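Local coordinates for protein response regulator aspartate phosphatase H (PDB 3Q15) that dephosphorylates the sporulation phosphotransferase Spo0F and also acts on the competence regulator ComA, keeping sporulation and competence apart in time in Bacillus subtilis, at residues V263-S268 with K300-F305; L331-E336 with E367-G372; S341-F346 with A357-V362. All blocks are in the same frame, centred on the assembly; numbering follows the deposited sequence.

Contact 1 (V263-S268 with K300-F305); sequences VLFGLS and KELFLF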
loop_
_atom_site.group_PDB
_atom_site.type_symbol
_atom_site.label_atom_id
_atom_site.label_comp_id
_atom_site.label_asym_id
_atom_site.label_seq_id
_atom_site.Cartn_x
_atom_site.Cartn_y
_atom_site.Cartn_z
ATOM N N VAL A 263 3.978 -30.540 9.763
ATOM C CA VAL A 263 3.122 -30.857 10.902
ATOM C C VAL A 263 3.942 -31.351 12.095
ATOM O O VAL A 263 3.728 -30.917 13.224
ATOM C CB VAL A 263 2.051 -31.909 10.537
ATOM C CG1 VAL A 263 1.319 -32.384 11.782
ATOM C CG2 VAL A 263 1.072 -31.339 9.527
ATOM N N LEU A 264 4.885 -32.253 11.845
ATOM C CA LEU A 264 5.698 -32.808 12.924
ATOM C C LEU A 264 6.683 -31.801 13.527
ATOM O O LEU A 264 7.097 -31.944 14.677
ATOM C CB LEU A 264 6.428 -34.068 12.454
ATOM C CG LEU A 264 5.524 -35.257 12.121
ATOM C CD1 LEU A 264 6.333 -36.444 11.615
ATOM C CD2 LEU A 264 4.695 -35.651 13.332
ATOM N N PHE A 265 7.062 -30.781 12.762
ATOM C CA PHE A 265 7.954 -29.759 13.299
ATOM C C PHE A 265 7.217 -28.831 14.261
ATOM O O PHE A 265 7.756 -28.445 15.297
ATOM C CB PHE A 265 8.620 -28.944 12.188
ATOM C CG PHE A 265 9.376 -27.749 12.697
ATOM C CD1 PHE A 265 10.645 -27.894 13.228
ATOM C CD2 PHE A 265 8.811 -26.484 12.664
ATOM C CE1 PHE A 265 11.342 -26.805 13.712
ATOM C CE2 PHE A 265 9.508 -25.385 13.143
ATOM C CZ PHE A 265 10.775 -25.549 13.669
ATOM N N GLY A 266 5.986 -28.471 13.911
ATOM C CA GLY A 266 5.159 -27.661 14.786
ATOM C C GLY A 266 4.885 -28.398 16.080
ATOM O O GLY A 266 5.047 -27.854 17.172
ATOM N N LEU A 267 4.476 -29.655 15.950
ATOM C CA LEU A 267 4.213 -30.495 17.104
ATOM C C LEU A 267 5.448 -30.588 17.999
ATOM O O LEU A 267 5.360 -30.402 19.212
ATOM C CB LEU A 267 3.770 -31.889 16.653
ATOM C CG LEU A 267 3.362 -32.898 17.731
ATOM C CD1 LEU A 267 2.348 -32.296 18.695
ATOM C CD2 LEU A 267 2.808 -34.162 17.094
ATOM N N SER A 268 6.600 -30.862 17.394
ATOM C CA SER A 268 7.847 -31.012 18.143
ATOM C C SER A 268 8.252 -29.726 18.860
ATOM O O SER A 268 8.532 -29.733 20.058
ATOM C CB SER A 268 8.977 -31.478 17.221
ATOM O OG SER A 268 8.711 -32.773 16.707
ATOM N N LYS A 300 14.619 -29.978 7.571
ATOM C CA LYS A 300 15.721 -30.809 8.023
ATOM C C LYS A 300 16.601 -30.037 9.001
ATOM O O LYS A 300 17.012 -30.567 10.035
ATOM C CB LYS A 300 16.553 -31.297 6.835
ATOM C CG LYS A 300 17.509 -32.434 7.181
ATOM C CD LYS A 300 18.134 -33.053 5.939
ATOM C CE LYS A 300 19.189 -32.141 5.345
ATOM N NZ LYS A 300 20.330 -31.947 6.280
ATOM N N GLU A 301 16.887 -28.781 8.669
ATOM C CA GLU A 301 17.751 -27.946 9.501
ATOM C C GLU A 301 17.029 -27.453 10.752
ATOM O O GLU A 301 17.641 -27.280 11.807
ATOM C CB GLU A 301 18.295 -26.762 8.699
ATOM C CG GLU A 301 19.503 -27.092 7.828
ATOM C CD GLU A 301 19.142 -27.870 6.576
ATOM O OE1 GLU A 301 20.064 -28.412 5.928
ATOM O OE2 GLU A 301 17.943 -27.934 6.231
ATOM N N LEU A 302 15.727 -27.223 10.627
ATOM C CA LEU A 302 14.906 -26.853 11.775
ATOM C C LEU A 302 14.785 -28.022 12.756
ATOM O O LEU A 302 14.828 -27.833 13.971
ATOM C CB LEU A 302 13.515 -26.386 11.330
ATOM C CG LEU A 302 13.346 -24.996 10.710
ATOM C CD1 LEU A 302 14.081 -23.942 11.525
ATOM C CD2 LEU A 302 13.821 -24.985 9.274
ATOM N N PHE A 303 14.631 -29.231 12.225
ATOM C CA PHE A 303 14.575 -30.411 13.075
ATOM C C PHE A 303 15.884 -30.574 13.822
ATOM O O PHE A 303 15.893 -30.806 15.029
ATOM C CB PHE A 303 14.282 -31.672 12.266
ATOM C CG PHE A 303 12.818 -31.935 12.060
ATOM C CD1 PHE A 303 11.984 -32.185 13.141
ATOM C CD2 PHE A 303 12.274 -31.951 10.787
ATOM C CE1 PHE A 303 10.632 -32.436 12.956
ATOM C CE2 PHE A 303 10.923 -32.201 10.593
ATOM C CZ PHE A 303 10.099 -32.443 11.680
ATOM N N LEU A 304 16.993 -30.449 13.100
ATOM C CA LEU A 304 18.307 -30.611 13.705
ATOM C C LEU A 304 18.557 -29.558 14.783
ATOM O O LEU A 304 19.221 -29.831 15.784
ATOM C CB LEU A 304 19.402 -30.567 12.639
ATOM C CG LEU A 304 19.415 -31.765 11.686
ATOM C CD1 LEU A 304 20.428 -31.562 10.568
ATOM C CD2 LEU A 304 19.699 -33.053 12.454
ATOM N N PHE A 305 18.021 -28.358 14.582
ATOM C CA PHE A 305 18.181 -27.303 15.575
ATOM C C PHE A 305 17.419 -27.616 16.861
ATOM O O PHE A 305 17.898 -27.338 17.963
ATOM C CB PHE A 305 17.745 -25.944 15.031
ATOM C CG PHE A 305 17.927 -24.828 16.017
ATOM C CD1 PHE A 305 19.150 -24.186 16.136
ATOM C CD2 PHE A 305 16.887 -24.440 16.846
ATOM C CE1 PHE A 305 19.332 -23.167 17.054
ATOM C CE2 PHE A 305 17.063 -23.419 17.765
ATOM C CZ PHE A 305 18.288 -22.784 17.868
#

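Contact 2 (L331-E336 with E367-G372); sequences LHAYIE and EDILKG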
loop_
_atom_site.group_PDB
_atom_site.type_symbol
_atom_site.label_atom_id
_atom_site.label_comp_id
_atom_site.label_asym_id
_atom_site.label_seq_id
_atom_site.Cartn_x
_atom_site.Cartn_y
_atom_site.Cartn_z
ATOM N N LEU A 331 18.997 -16.891 5.134
ATOM C CA LEU A 331 17.737 -17.287 5.748
ATOM C C LEU A 331 17.600 -16.625 7.115
ATOM O O LEU A 331 17.624 -17.294 8.149
ATOM C CB LEU A 331 17.662 -18.810 5.887
ATOM C CG LEU A 331 17.751 -19.583 4.569
ATOM C CD1 LEU A 331 17.922 -21.073 4.818
ATOM C CD2 LEU A 331 16.526 -19.310 3.706
ATOM N N HIS A 332 17.454 -15.305 7.113
ATOM C CA HIS A 332 17.497 -14.533 8.348
ATOM C C HIS A 332 16.276 -14.753 9.239
ATOM O O HIS A 332 16.362 -14.618 10.462
ATOM C CB HIS A 332 17.707 -13.050 8.045
ATOM C CG HIS A 332 18.961 -12.773 7.275
ATOM N ND1 HIS A 332 20.210 -13.109 7.745
ATOM C CD2 HIS A 332 19.155 -12.205 6.059
ATOM C CE1 HIS A 332 21.123 -12.755 6.857
ATOM N NE2 HIS A 332 20.509 -12.203 5.827
ATOM N N ALA A 333 15.149 -15.099 8.622
ATOM C CA ALA A 333 13.945 -15.438 9.370
ATOM C C ALA A 333 14.182 -16.659 10.250
ATOM O O ALA A 333 13.724 -16.703 11.390
ATOM C CB ALA A 333 12.770 -15.683 8.424
ATOM N N TYR A 334 14.893 -17.648 9.712
ATOM C CA TYR A 334 15.196 -18.868 10.453
ATOM C C TYR A 334 16.184 -18.578 11.572
ATOM O O TYR A 334 16.076 -19.126 12.666
ATOM C CB TYR A 334 15.761 -19.948 9.526
ATOM C CG TYR A 334 14.757 -20.521 8.553
ATOM C CD1 TYR A 334 13.421 -20.138 8.587
ATOM C CD2 TYR A 334 15.146 -21.454 7.603
ATOM C CE1 TYR A 334 12.501 -20.664 7.692
ATOM C CE2 TYR A 334 14.236 -21.986 6.708
ATOM C CZ TYR A 334 12.916 -21.588 6.756
ATOM O OH TYR A 334 12.006 -22.115 5.866
ATOM N N ILE A 335 17.152 -17.713 11.291
ATOM C CA ILE A 335 18.134 -17.328 12.292
ATOM C C ILE A 335 17.442 -16.664 13.473
ATOM O O ILE A 335 17.690 -17.022 14.622
ATOM C CB ILE A 335 19.198 -16.387 11.707
ATOM C CG1 ILE A 335 20.009 -17.116 10.638
ATOM C CG2 ILE A 335 20.116 -15.855 12.802
ATOM C CD1 ILE A 335 21.150 -16.302 10.080
ATOM N N GLU A 336 16.566 -15.708 13.185
ATOM C CA GLU A 336 15.842 -15.005 14.240
ATOM C C GLU A 336 15.045 -15.953 15.134
ATOM O O GLU A 336 15.104 -15.856 16.360
ATOM C CB GLU A 336 14.907 -13.942 13.662
ATOM C CG GLU A 336 14.103 -13.228 14.733
ATOM C CD GLU A 336 13.246 -12.104 14.193
ATOM O OE1 GLU A 336 12.599 -11.418 15.013
ATOM O OE2 GLU A 336 13.216 -11.900 12.962
ATOM N N GLU A 367 17.384 -6.842 11.515
ATOM C CA GLU A 367 17.868 -5.771 10.655
ATOM C C GLU A 367 18.272 -6.283 9.273
ATOM O O GLU A 367 18.090 -5.588 8.280
ATOM C CB GLU A 367 19.016 -4.996 11.314
ATOM C CG GLU A 367 18.559 -4.122 12.473
ATOM C CD GLU A 367 19.508 -2.973 12.769
ATOM O OE1 GLU A 367 19.382 -2.374 13.860
ATOM O OE2 GLU A 367 20.366 -2.660 11.911
ATOM N N ASP A 368 18.812 -7.498 9.216
ATOM C CA ASP A 368 19.210 -8.091 7.945
ATOM C C ASP A 368 17.994 -8.400 7.078
ATOM O O ASP A 368 18.047 -8.287 5.852
ATOM C CB ASP A 368 20.048 -9.351 8.165
ATOM C CG ASP A 368 21.431 -9.045 8.714
ATOM O OD1 ASP A 368 21.938 -7.928 8.471
ATOM O OD2 ASP A 368 22.013 -9.923 9.387
ATOM N N ILE A 369 16.895 -8.778 7.719
ATOM C CA ILE A 369 15.647 -9.012 7.005
ATOM C C ILE A 369 15.148 -7.713 6.383
ATOM O O ILE A 369 14.867 -7.652 5.184
ATOM C CB ILE A 369 14.566 -9.592 7.943
ATOM C CG1 ILE A 369 14.979 -10.981 8.428
ATOM C CG2 ILE A 369 13.213 -9.669 7.236
ATOM C CD1 ILE A 369 13.967 -11.626 9.352
ATOM N N LEU A 370 15.050 -6.672 7.202
ATOM C CA LEU A 370 14.608 -5.365 6.731
ATOM C C LEU A 370 15.447 -4.851 5.562
ATOM O O LEU A 370 14.901 -4.350 4.585
ATOM C CB LEU A 370 14.622 -4.352 7.876
ATOM C CG LEU A 370 13.430 -4.453 8.831
ATOM C CD1 LEU A 370 13.629 -3.577 10.056
ATOM C CD2 LEU A 370 12.138 -4.093 8.104
ATOM N N LYS A 371 16.770 -4.978 5.659
ATOM C CA LYS A 371 17.652 -4.497 4.597
ATOM C C LYS A 371 17.399 -5.235 3.285
ATOM O O LYS A 371 17.462 -4.650 2.202
ATOM C CB LYS A 371 19.129 -4.624 4.999
ATOM C CG LYS A 371 19.554 -3.709 6.132
ATOM C CD LYS A 371 21.068 -3.661 6.239
ATOM C CE LYS A 371 21.534 -2.578 7.197
ATOM N NZ LYS A 371 23.022 -2.492 7.253
ATOM N N GLY A 372 17.113 -6.527 3.384
ATOM C CA GLY A 372 16.848 -7.326 2.204
ATOM C C GLY A 372 15.520 -7.002 1.545
ATOM O O GLY A 372 15.264 -7.429 0.421
#

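Contact 3 (S341-F346 with A357-V362); sequences SAAAVF and AFYRKV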
loop_
_atom_site.group_PDB
_atom_site.type_symbol
_atom_site.label_atom_id
_atom_site.label_comp_id
_atom_site.label_asym_id
_atom_site.label_seq_id
_atom_site.Cartn_x
_atom_site.Cartn_y
_atom_site.Cartn_z
ATOM N N SER A 341 14.752 -19.091 20.306
ATOM C CA SER A 341 14.642 -20.308 21.100
ATOM C C SER A 341 15.881 -20.507 21.961
ATOM O O SER A 341 15.774 -20.698 23.172
ATOM C CB SER A 341 14.418 -21.518 20.197
ATOM O OG SER A 341 13.307 -21.288 19.341
ATOM N N ALA A 342 17.054 -20.453 21.334
ATOM C CA ALA A 342 18.312 -20.658 22.048
ATOM C C ALA A 342 18.442 -19.715 23.243
ATOM O O ALA A 342 18.888 -20.119 24.314
ATOM C CB ALA A 342 19.498 -20.503 21.100
ATOM N N ALA A 343 18.046 -18.459 23.059
ATOM C CA ALA A 343 18.124 -17.474 24.132
ATOM C C ALA A 343 17.259 -17.880 25.319
ATOM O O ALA A 343 17.655 -17.706 26.470
ATOM C CB ALA A 343 17.722 -16.102 23.629
ATOM N N ALA A 344 16.076 -18.416 25.034
ATOM C CA ALA A 344 15.154 -18.831 26.086
ATOM C C ALA A 344 15.669 -20.069 26.817
ATOM O O ALA A 344 15.571 -20.168 28.044
ATOM C CB ALA A 344 13.769 -19.092 25.509
ATOM N N VAL A 345 16.220 -21.011 26.061
ATOM C CA VAL A 345 16.784 -22.218 26.653
ATOM C C VAL A 345 17.927 -21.880 27.610
ATOM O O VAL A 345 17.976 -22.388 28.727
ATOM C CB VAL A 345 17.276 -23.207 25.577
ATOM C CG1 VAL A 345 18.024 -24.375 26.218
ATOM C CG2 VAL A 345 16.106 -23.707 24.742
ATOM N N PHE A 346 18.843 -21.018 27.181
ATOM C CA PHE A 346 19.968 -20.656 28.040
ATOM C C PHE A 346 19.534 -19.852 29.266
ATOM O O PHE A 346 20.051 -20.063 30.365
ATOM C CB PHE A 346 21.064 -19.930 27.257
ATOM C CG PHE A 346 21.896 -20.840 26.399
ATOM C CD1 PHE A 346 22.809 -21.712 26.969
ATOM C CD2 PHE A 346 21.767 -20.823 25.018
ATOM C CE1 PHE A 346 23.576 -22.551 26.178
ATOM C CE2 PHE A 346 22.531 -21.658 24.221
ATOM C CZ PHE A 346 23.435 -22.521 24.800
ATOM N N ALA A 357 24.244 -13.384 23.880
ATOM C CA ALA A 357 24.827 -13.640 22.565
ATOM C C ALA A 357 23.754 -13.938 21.515
ATOM O O ALA A 357 23.809 -13.428 20.395
ATOM C CB ALA A 357 25.835 -14.779 22.639
ATOM N N PHE A 358 22.779 -14.763 21.881
ATOM C CA PHE A 358 21.715 -15.116 20.951
ATOM C C PHE A 358 20.739 -13.970 20.736
ATOM O O PHE A 358 20.231 -13.792 19.635
ATOM C CB PHE A 358 21.001 -16.397 21.386
ATOM C CG PHE A 358 21.796 -17.638 21.117
ATOM C CD1 PHE A 358 22.500 -18.258 22.129
ATOM C CD2 PHE A 358 21.866 -18.163 19.838
ATOM C CE1 PHE A 358 23.245 -19.391 21.875
ATOM C CE2 PHE A 358 22.610 -19.296 19.578
ATOM C CZ PHE A 358 23.301 -19.909 20.598
ATOM N N TYR A 359 20.494 -13.184 21.779
ATOM C CA TYR A 359 19.653 -12.000 21.644
ATOM C C TYR A 359 20.248 -11.030 20.620
ATOM O O TYR A 359 19.520 -10.406 19.851
ATOM C CB TYR A 359 19.475 -11.300 22.995
ATOM C CG TYR A 359 18.437 -11.929 23.904
ATOM C CD1 TYR A 359 17.215 -12.351 23.402
ATOM C CD2 TYR A 359 18.682 -12.100 25.262
ATOM C CE1 TYR A 359 16.266 -12.920 24.221
ATOM C CE2 TYR A 359 17.734 -12.674 26.093
ATOM C CZ TYR A 359 16.530 -13.082 25.565
ATOM O OH TYR A 359 15.579 -13.653 26.382
ATOM N N ARG A 360 21.573 -10.910 20.608
ATOM C CA ARG A 360 22.241 -10.055 19.631
ATOM C C ARG A 360 22.081 -10.602 18.212
ATOM O O ARG A 360 21.951 -9.840 17.253
ATOM C CB ARG A 360 23.726 -9.876 19.969
ATOM C CG ARG A 360 23.998 -9.059 21.230
ATOM C CD ARG A 360 25.468 -8.603 21.329
ATOM N NE ARG A 360 26.416 -9.715 21.281
ATOM C CZ ARG A 360 26.765 -10.449 22.335
ATOM N NH1 ARG A 360 26.246 -10.190 23.525
ATOM N NH2 ARG A 360 27.633 -11.446 22.200
ATOM N N LYS A 361 22.100 -11.925 18.084
ATOM C CA LYS A 361 21.880 -12.569 16.798
ATOM C C LYS A 361 20.447 -12.320 16.332
ATOM O O LYS A 361 20.182 -12.175 15.135
ATOM C CB LYS A 361 22.140 -14.074 16.887
ATOM C CG LYS A 361 23.551 -14.460 17.312
ATOM C CD LYS A 361 23.748 -15.967 17.240
ATOM C CE LYS A 361 24.990 -16.408 18.002
ATOM N NZ LYS A 361 26.233 -15.773 17.477
ATOM N N VAL A 362 19.527 -12.274 17.289
ATOM C CA VAL A 362 18.126 -12.008 16.993
ATOM C C VAL A 362 17.967 -10.616 16.410
ATOM O O VAL A 362 17.407 -10.452 15.328
ATOM C CB VAL A 362 17.249 -12.101 18.249
ATOM C CG1 VAL A 362 15.832 -11.634 17.926
ATOM C CG2 VAL A 362 17.245 -13.526 18.799
#

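Contact 1 (V263-S268 with K300-F305)
F265 reaches from helix 260-273 to helix 299-310 and lies against both L302 and F303. Its CB lies 3.8 Å from CZ of F303, near the rim of that ring. CG stands anti to the backbone N (chi1 171°), on the side of helix 299-310. CD1 then sits over the face of F303 while also lying 3.8 Å from CB of L302. The next rim atom makes the tightest approach: CE1 of F265 is 3.3 Å from CB of L302. At the tip, CZ of F265 remains against L302, with 3.7 Å to its CB, and meets CG of the same leucine. The two phenyl groups form a T-shaped (edge-to-face) pair, planes at 90° and centroids of the F265 and F303 rings 5.9 Å apart, with F265 giving the edge. F303 in turn reaches back to the first helix, where its CZ comes within 3.6 Å of the backbone N of F265 and also meets CB of L264. S268 OG lies at the edge of the F303 ring, near its plane; it donates a 2.7 Å hydrogen bond to O of L264. L288 of helix 277-290 packs on F303, and Y334 of helix 332-348 on L302. Two nearly parallel helices (21°), with helix 277-290 between them in sequence, are characteristic of stacked helical hairpins in a TPR superhelix; segment 263-268 lies in predicted TPR 5.

Contact 2 (L331-E336 with E367-G372)
H332 presents the face of its imidazole to D368, whose CB stands almost exactly above the ring centre. This is a CH-pi contact: D368 CB lies 3.5 Å from the centroid of the H332 ring and only 4° off the ring normal. The two side chains cross at about a right angle, and the carboxylate is turned 49° out of the ring plane. Its OD2 stays 4.0 Å from H332 ND1, not close enough for an ion pair; the polar partners lie outside the two segments and are weak, N330 OD1 for H332 NE2 and, at long range, K364 for D368 OD2. CG1 of I369 presses to 3.4 Å from CB of H332, and chi2 of -180° carries CD1 onward in an extended line toward the first turn of helix 332-348. There CD1 of I369 meets the backbone N of A333 at 3.7 Å and lies equally far, 3.7 Å, from OE2 of E336. E336 and I369 also cross at about a right angle. OE1 of E336 accepts a hydrogen bond from Q366 NE2 and forms a salt bridge with R340. The contact pairs the start of helix 332-348 with the far end of antiparallel helix 352-372, at the surface; E327 of helix 316-328 packs on H332, and K196 and F195 of a second subunit lie against E367 and K371.

Contact 3 (S341-F346 with A357-V362)
A342 and A343 meet F358 and Y359 where helix 332-348 and helix 352-372 run antiparallel, the helical hairpin of predicted TPR 6. The axes of the two short segments approach to 8.5 Å, a closeness consistent with alanine methyls facing aromatic rings. Two contacts are CH-pi. A342 CB stands 3.5 Å from the centroid of the F358 ring, over its centre and 10° off the normal; CG of F358, set anti to its own carbonyl carbon (chi1 -75°), is 3.7 Å from that A342 CB. A343 CB does the same for Y359, but displaced toward the rim: it is 3.8 Å from the centroid of the Y359 ring, and CE1 of Y359 is the ring atom nearest to it. Simple apolar packing fills in between, with A343 CB 4.0 Å from CB of F358, so that this one methyl bridges the two neighbouring aromatic residues. I319 and L323 of helix 316-328 pack on F358, and V309 of helix 299-310 on A342. As for polar and subunit contacts, Y359 OH is hydrogen-bonded to E347 of the same hairpin, and its ring meets Y359 of a second subunit. Of the aromatic pair, F346 and F358 lie nearly parallel, planes at 12° and centroids of the F346 and F358 rings 5.6 Å apart, yet neither covers the face of the other: they meet rim to rim, CE2 of F346 3.3 Å from CE1 of F358.

Contacts 1 and 3 are buried and apolar, whereas contact 2 lies at the surface and sets a histidine ring against aspartate, and isoleucine against the histidine and a glutamate. Contacts 2 and 3 hold the same pair of antiparallel helices, 332-348 and 352-372, with contact 3 nested inside the loop that contact 2 closes; their centres are about 15 Å apart and E336 touches V362 between them. Contact 1 instead joins nearly parallel helices earlier in the chain. It meets both others through helix 299-310: L302 touches Y334, and F305 touches S341 and A342. Both contacts of the last hairpin border a second subunit; contact 1 touches no other chain.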